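Local coordinates for OBG-type G domain-containing protein (Pyrococcus horikoshii, PDB 2E87), which binds GDP and is probably an Obg-type GTP-binding protein related to the nucleolar NOG1 family, its cellular role being unknown, at residues Leu184-Thr189 and Thr321-Val326; Leu270-His275 and Glu302-Glu307. All coordinates share one frame; numbering follows the deposited sequence.

Interaction 1 of 2, residues Leu184-Thr189 and Thr321-Val326; sequences LKALTT and TGIDLV
Leu187 and Ile323 meet through methyl groups: CD1 of Leu187 lies 3.9 Å from CG2 of Ile323, the two side chains running obliquely past each other. The same CD1 also reaches CG1 of Val326 at 4.1 Å, the Leu187 and Val326 side chains crossing at about a right angle, so one leucine methyl bridges two residues three apart on the partner helix. Beside it, CB of Ala186 lies 4.2 Å from both CG1 and CG2 of Ile323. The carbonyl O of Ala186 comes within 3.9 Å of CG2 of Ile323, a van der Waals approach. Ile323 turns both branches to use: CG2, opposite the backbone N, meets Leu187 and Ala186, while CG1 (chi1 -63°) swings back beside that N and touches Ala186. The side-chain contacts, all between aliphatic groups, join the C-terminal end of helix 180-187, whose first residues complete the P-loop, to the first turn of helix 323-350, the helix after the last strand of the G domain's sheet. Both helices start close to the nucleotide: Lys180, Ser181 and Thr182 bind GDP at the head of the first, and Ser316, Ala317 and Leu318 bind it in the loop ahead of the second. The side chain of Ile323 is about 7 Å from the GDP and about 5 Å from the side chain of Ala317. Gly322 holds the N-cap position of helix 323-350 with a positive phi of 91°, where a CB would jam against the preceding carbonyl O. Its own carbonyl O accepts the amide N of Val326 at 3.1 Å, an i to i+4 bond of the first turn. On the other segment, Thr188 leaves the helix while its N still bonds to O of Leu184, and Leu184 packs on Pro192, Asn205 and Ile218.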
loop_
_atom_site.group_PDB
_atom_site.type_symbol
_atom_site.label_atom_id
_atom_site.label_comp_id
_atom_site.label_asym_id
_atom_site.label_seq_id
_atom_site.Cartn_x
_atom_site.Cartn_y
_atom_site.Cartn_z
ATOM N N LEU A 184 -11.506 21.791 -3.036
ATOM C CA LEU A 184 -10.638 20.942 -3.833
ATOM C C LEU A 184 -10.983 21.091 -5.322
ATOM O O LEU A 184 -10.096 21.155 -6.163
ATOM C CB LEU A 184 -10.778 19.478 -3.393
ATOM C CG LEU A 184 -10.035 18.406 -4.204
ATOM C CD1 LEU A 184 -9.672 17.206 -3.302
ATOM C CD2 LEU A 184 -10.906 17.982 -5.406
ATOM N N LYS A 185 -12.273 21.147 -5.636
ATOM C CA LYS A 185 -12.702 21.269 -7.022
ATOM C C LYS A 185 -12.404 22.639 -7.617
ATOM O O LYS A 185 -12.178 22.753 -8.810
ATOM C CB LYS A 185 -14.192 20.942 -7.149
ATOM C CG LYS A 185 -14.487 19.485 -6.899
ATOM C CD LYS A 185 -15.965 19.214 -6.836
ATOM C CE LYS A 185 -16.217 17.794 -6.376
ATOM N NZ LYS A 185 -17.671 17.477 -6.363
ATOM N N ALA A 186 -12.391 23.670 -6.784
ATOM C CA ALA A 186 -12.106 25.021 -7.248
ATOM C C ALA A 186 -10.601 25.144 -7.456
ATOM O O ALA A 186 -10.118 25.937 -8.267
ATOM C CB ALA A 186 -12.568 26.039 -6.204
ATOM N N LEU A 187 -9.869 24.330 -6.712
ATOM C CA LEU A 187 -8.417 24.334 -6.745
ATOM C C LEU A 187 -7.843 23.490 -7.884
ATOM O O LEU A 187 -6.818 23.838 -8.468
ATOM C CB LEU A 187 -7.907 23.826 -5.390
ATOM C CG LEU A 187 -6.969 24.627 -4.478
ATOM C CD1 LEU A 187 -7.150 26.124 -4.661
ATOM C CD2 LEU A 187 -7.237 24.212 -3.033
ATOM N N THR A 188 -8.506 22.391 -8.226
ATOM C CA THR A 188 -7.958 21.538 -9.265
ATOM C C THR A 188 -8.386 21.865 -10.677
ATOM O O THR A 188 -9.422 22.489 -10.904
ATOM C CB THR A 188 -8.268 20.052 -9.006
ATOM O OG1 THR A 188 -9.680 19.823 -9.093
ATOM C CG2 THR A 188 -7.771 19.648 -7.642
ATOM N N THR A 189 -7.562 21.420 -11.620
ATOM C CA THR A 189 -7.796 21.624 -13.038
ATOM C C THR A 189 -8.746 20.558 -13.575
ATOM O O THR A 189 -9.932 20.822 -13.802
ATOM C CB THR A 189 -6.488 21.547 -13.812
ATOM O OG1 THR A 189 -5.588 22.547 -13.322
ATOM C CG2 THR A 189 -6.741 21.760 -15.288
ATOM N N THR A 321 -14.248 33.625 -4.418
ATOM C CA THR A 321 -13.656 34.751 -3.698
ATOM C C THR A 321 -12.462 34.236 -2.878
ATOM O O THR A 321 -12.646 33.476 -1.926
ATOM C CB THR A 321 -14.687 35.410 -2.710
ATOM O OG1 THR A 321 -15.908 35.717 -3.397
ATOM C CG2 THR A 321 -14.123 36.702 -2.119
ATOM N N GLY A 322 -11.242 34.621 -3.254
ATOM C CA GLY A 322 -10.077 34.198 -2.491
ATOM C C GLY A 322 -9.371 32.910 -2.898
ATOM O O GLY A 322 -8.258 32.655 -2.437
ATOM N N ILE A 323 -10.003 32.100 -3.745
ATOM C CA ILE A 323 -9.404 30.844 -4.198
ATOM C C ILE A 323 -7.995 31.062 -4.735
ATOM O O ILE A 323 -7.080 30.282 -4.453
ATOM C CB ILE A 323 -10.267 30.179 -5.293
ATOM C CG1 ILE A 323 -11.634 29.821 -4.710
ATOM C CG2 ILE A 323 -9.589 28.940 -5.825
ATOM C CD1 ILE A 323 -11.562 29.110 -3.376
ATOM N N ASP A 324 -7.815 32.137 -5.493
ATOM C CA ASP A 324 -6.509 32.448 -6.053
ATOM C C ASP A 324 -5.505 32.789 -4.954
ATOM O O ASP A 324 -4.305 32.582 -5.113
ATOM C CB ASP A 324 -6.636 33.585 -7.070
ATOM C CG ASP A 324 -7.538 33.207 -8.243
ATOM O OD1 ASP A 324 -7.169 32.283 -9.006
ATOM O OD2 ASP A 324 -8.620 33.822 -8.395
ATOM N N LEU A 325 -5.983 33.301 -3.830
ATOM C CA LEU A 325 -5.066 33.604 -2.741
ATOM C C LEU A 325 -4.582 32.275 -2.161
ATOM O O LEU A 325 -3.439 32.164 -1.727
ATOM C CB LEU A 325 -5.766 34.421 -1.660
ATOM C CG LEU A 325 -6.190 35.847 -2.040
ATOM C CD1 LEU A 325 -6.969 36.487 -0.888
ATOM C CD2 LEU A 325 -4.956 36.678 -2.366
ATOM N N VAL A 326 -5.453 31.266 -2.161
ATOM C CA VAL A 326 -5.089 29.953 -1.628
ATOM C C VAL A 326 -4.089 29.249 -2.548
ATOM O O VAL A 326 -3.059 28.739 -2.090
ATOM C CB VAL A 326 -6.334 29.038 -1.451
ATOM C CG1 VAL A 326 -5.890 27.644 -1.021
ATOM C CG2 VAL A 326 -7.297 29.651 -0.409
#

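Interaction 2 of 2, residues Leu270-His275 and Glu302-Glu307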
loop_
_atom_site.group_PDB
_atom_site.type_symbol
_atom_site.label_atom_id
_atom_site.label_comp_id
_atom_site.label_asym_id
_atom_site.label_seq_id
_atom_site.Cartn_x
_atom_site.Cartn_y
_atom_site.Cartn_z
ATOM N N LEU A 270 -11.628 20.627 17.098
ATOM C CA LEU A 270 -11.147 19.713 16.078
ATOM C C LEU A 270 -9.853 20.230 15.482
ATOM O O LEU A 270 -8.904 19.469 15.298
ATOM C CB LEU A 270 -12.185 19.525 14.967
ATOM C CG LEU A 270 -11.822 18.406 13.987
ATOM C CD1 LEU A 270 -11.757 17.081 14.732
ATOM C CD2 LEU A 270 -12.852 18.341 12.873
ATOM N N PHE A 271 -9.808 21.522 15.181
ATOM C CA PHE A 271 -8.597 22.086 14.616
ATOM C C PHE A 271 -7.400 21.803 15.531
ATOM O O PHE A 271 -6.327 21.419 15.068
ATOM C CB PHE A 271 -8.736 23.593 14.437
ATOM C CG PHE A 271 -7.428 24.288 14.267
ATOM C CD1 PHE A 271 -6.777 24.285 13.040
ATOM C CD2 PHE A 271 -6.798 24.872 15.354
ATOM C CE1 PHE A 271 -5.511 24.852 12.903
ATOM C CE2 PHE A 271 -5.526 25.441 15.226
ATOM C CZ PHE A 271 -4.886 25.428 13.996
ATOM N N GLU A 272 -7.586 21.993 16.831
ATOM C CA GLU A 272 -6.503 21.782 17.785
ATOM C C GLU A 272 -6.065 20.316 17.856
ATOM O O GLU A 272 -4.880 20.018 17.978
ATOM C CB GLU A 272 -6.912 22.294 19.169
ATOM C CG GLU A 272 -7.402 23.728 19.134
ATOM C CD GLU A 272 -7.786 24.270 20.498
ATOM O OE1 GLU A 272 -8.607 23.624 21.199
ATOM O OE2 GLU A 272 -7.267 25.355 20.856
ATOM N N GLU A 273 -7.021 19.403 17.781
ATOM C CA GLU A 273 -6.693 17.991 17.807
ATOM C C GLU A 273 -5.944 17.607 16.521
ATOM O O GLU A 273 -4.992 16.839 16.561
ATOM C CB GLU A 273 -7.961 17.159 17.930
ATOM C CG GLU A 273 -7.694 15.777 18.464
ATOM C CD GLU A 273 -8.809 14.820 18.154
ATOM O OE1 GLU A 273 -8.916 14.413 16.983
ATOM O OE2 GLU A 273 -9.584 14.482 19.071
ATOM N N VAL A 274 -6.367 18.148 15.382
ATOM C CA VAL A 274 -5.716 17.839 14.113
ATOM C C VAL A 274 -4.362 18.531 13.998
ATOM O O VAL A 274 -3.397 17.954 13.487
ATOM C CB VAL A 274 -6.622 18.245 12.915
ATOM C CG1 VAL A 274 -5.868 18.133 11.597
ATOM C CG2 VAL A 274 -7.843 17.347 12.875
ATOM N N HIS A 275 -4.295 19.769 14.478
ATOM C CA HIS A 275 -3.065 20.562 14.433
ATOM C C HIS A 275 -1.969 19.906 15.262
ATOM O O HIS A 275 -0.765 20.051 14.972
ATOM C CB HIS A 275 -3.316 21.967 14.992
ATOM C CG HIS A 275 -2.183 22.915 14.764
ATOM N ND1 HIS A 275 -1.728 23.780 15.735
ATOM C CD2 HIS A 275 -1.423 23.145 13.668
ATOM C CE1 HIS A 275 -0.736 24.503 15.247
ATOM N NE2 HIS A 275 -0.530 24.136 13.994
ATOM N N GLU A 302 -10.470 34.792 13.443
ATOM C CA GLU A 302 -9.191 35.414 13.119
ATOM C C GLU A 302 -8.373 35.613 14.388
ATOM O O GLU A 302 -7.176 35.333 14.413
ATOM C CB GLU A 302 -9.393 36.759 12.424
ATOM C CG GLU A 302 -10.057 36.655 11.071
ATOM C CD GLU A 302 -9.550 37.700 10.097
ATOM O OE1 GLU A 302 -8.333 37.698 9.814
ATOM O OE2 GLU A 302 -10.362 38.519 9.614
ATOM N N LYS A 303 -9.031 36.084 15.442
ATOM C CA LYS A 303 -8.366 36.316 16.715
ATOM C C LYS A 303 -7.703 35.013 17.127
ATOM O O LYS A 303 -6.481 34.928 17.209
ATOM C CB LYS A 303 -9.389 36.754 17.764
ATOM C CG LYS A 303 -8.808 37.495 18.965
ATOM C CD LYS A 303 -9.925 38.175 19.765
ATOM C CE LYS A 303 -9.383 39.159 20.802
ATOM N NZ LYS A 303 -10.469 39.980 21.430
ATOM N N PHE A 304 -8.523 33.997 17.371
ATOM C CA PHE A 304 -8.042 32.674 17.764
ATOM C C PHE A 304 -6.905 32.177 16.878
ATOM O O PHE A 304 -5.872 31.717 17.371
ATOM C CB PHE A 304 -9.187 31.663 17.694
ATOM C CG PHE A 304 -8.735 30.234 17.752
ATOM C CD1 PHE A 304 -8.315 29.672 18.946
ATOM C CD2 PHE A 304 -8.713 29.456 16.607
ATOM C CE1 PHE A 304 -7.877 28.351 18.997
ATOM C CE2 PHE A 304 -8.278 28.137 16.647
ATOM C CZ PHE A 304 -7.860 27.584 17.845
ATOM N N VAL A 305 -7.109 32.258 15.566
ATOM C CA VAL A 305 -6.113 31.796 14.608
ATOM C C VAL A 305 -4.783 32.508 14.745
ATOM O O VAL A 305 -3.748 31.872 14.923
ATOM C CB VAL A 305 -6.601 31.964 13.160
ATOM C CG1 VAL A 305 -5.478 31.619 12.194
ATOM C CG2 VAL A 305 -7.795 31.070 12.911
ATOM N N LYS A 306 -4.806 33.832 14.655
ATOM C CA LYS A 306 -3.575 34.592 14.766
ATOM C C LYS A 306 -2.869 34.312 16.087
ATOM O O LYS A 306 -1.646 34.392 16.167
ATOM C CB LYS A 306 -3.862 36.084 14.572
ATOM C CG LYS A 306 -4.252 36.394 13.131
ATOM C CD LYS A 306 -4.738 37.814 12.915
ATOM C CE LYS A 306 -5.111 38.028 11.447
ATOM N NZ LYS A 306 -5.711 39.363 11.168
ATOM N N GLU A 307 -3.634 33.949 17.109
ATOM C CA GLU A 307 -3.053 33.639 18.408
ATOM C C GLU A 307 -2.259 32.339 18.373
ATOM O O GLU A 307 -1.440 32.087 19.255
ATOM C CB GLU A 307 -4.140 33.539 19.476
ATOM C CG GLU A 307 -4.826 34.854 19.778
ATOM C CD GLU A 307 -5.810 34.739 20.922
ATOM O OE1 GLU A 307 -5.382 34.325 22.021
ATOM O OE2 GLU A 307 -7.004 35.062 20.722
#
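With CG swung opposite the backbone N in both residues (chi1 166° in Phe304), Phe271 and Phe304 reach from their helices into the space between them. Their backbones stay well apart, the CA atoms of Phe271 and Val305 being nearest at 10.0 Å, and the rings span the interval. The planes stand at 85° with centroids 5.9 Å apart, an oblique pair in which CD2 of Phe271 comes 3.8 Å from CE2 of Phe304, at the edge of the Phe304 ring. Glu272 meets the edge of that ring too: its OE2 lies 3.6 Å from CE1 of Phe304, near the ring plane, the carboxylate tilted 61° from it. Around them, CB of His275 sits over one face of Phe271, offset toward the rim. The pair joins helices 264-277 and 295-307, neighbours on one side of the G domain's sheet, and two residues of strand 249-254 lie against its rings, Tyr252 edge-to-face with Phe271 and Phe254 touching Phe304. An alanine in place of Phe304 would probably open a gap between the helices, leaving Phe271 without this ring partner and the Glu272 carboxylate without its aromatic edge. Since ring C-H groups carry slight positive charge, the in-plane approach of OE2 is probably mildly favourable, and a long, weak ion pair with Lys308 may add to it.

In the fold
Followed from the N terminus, the chain passes the long helices of the first domain before it enters the G domain at strand 169-173. Helix 180-187 supplies the first half of interaction 1, whose partner segment, at the start of helix 323-350, follows 132 residues after the first ends. Within that long loop lies the smaller one of interaction 2, closed between helices 264-277 and 295-307 across strand 283-287; the two loops nest without crossing. Their centres are 22 Å apart and their nearest atoms about 11 Å, so they do not touch. Interaction 1 joins the helix after the first sheet strand in the chain to the helix after the last, beside the nucleotide, whereas interaction 2 pairs successive helices farther from it.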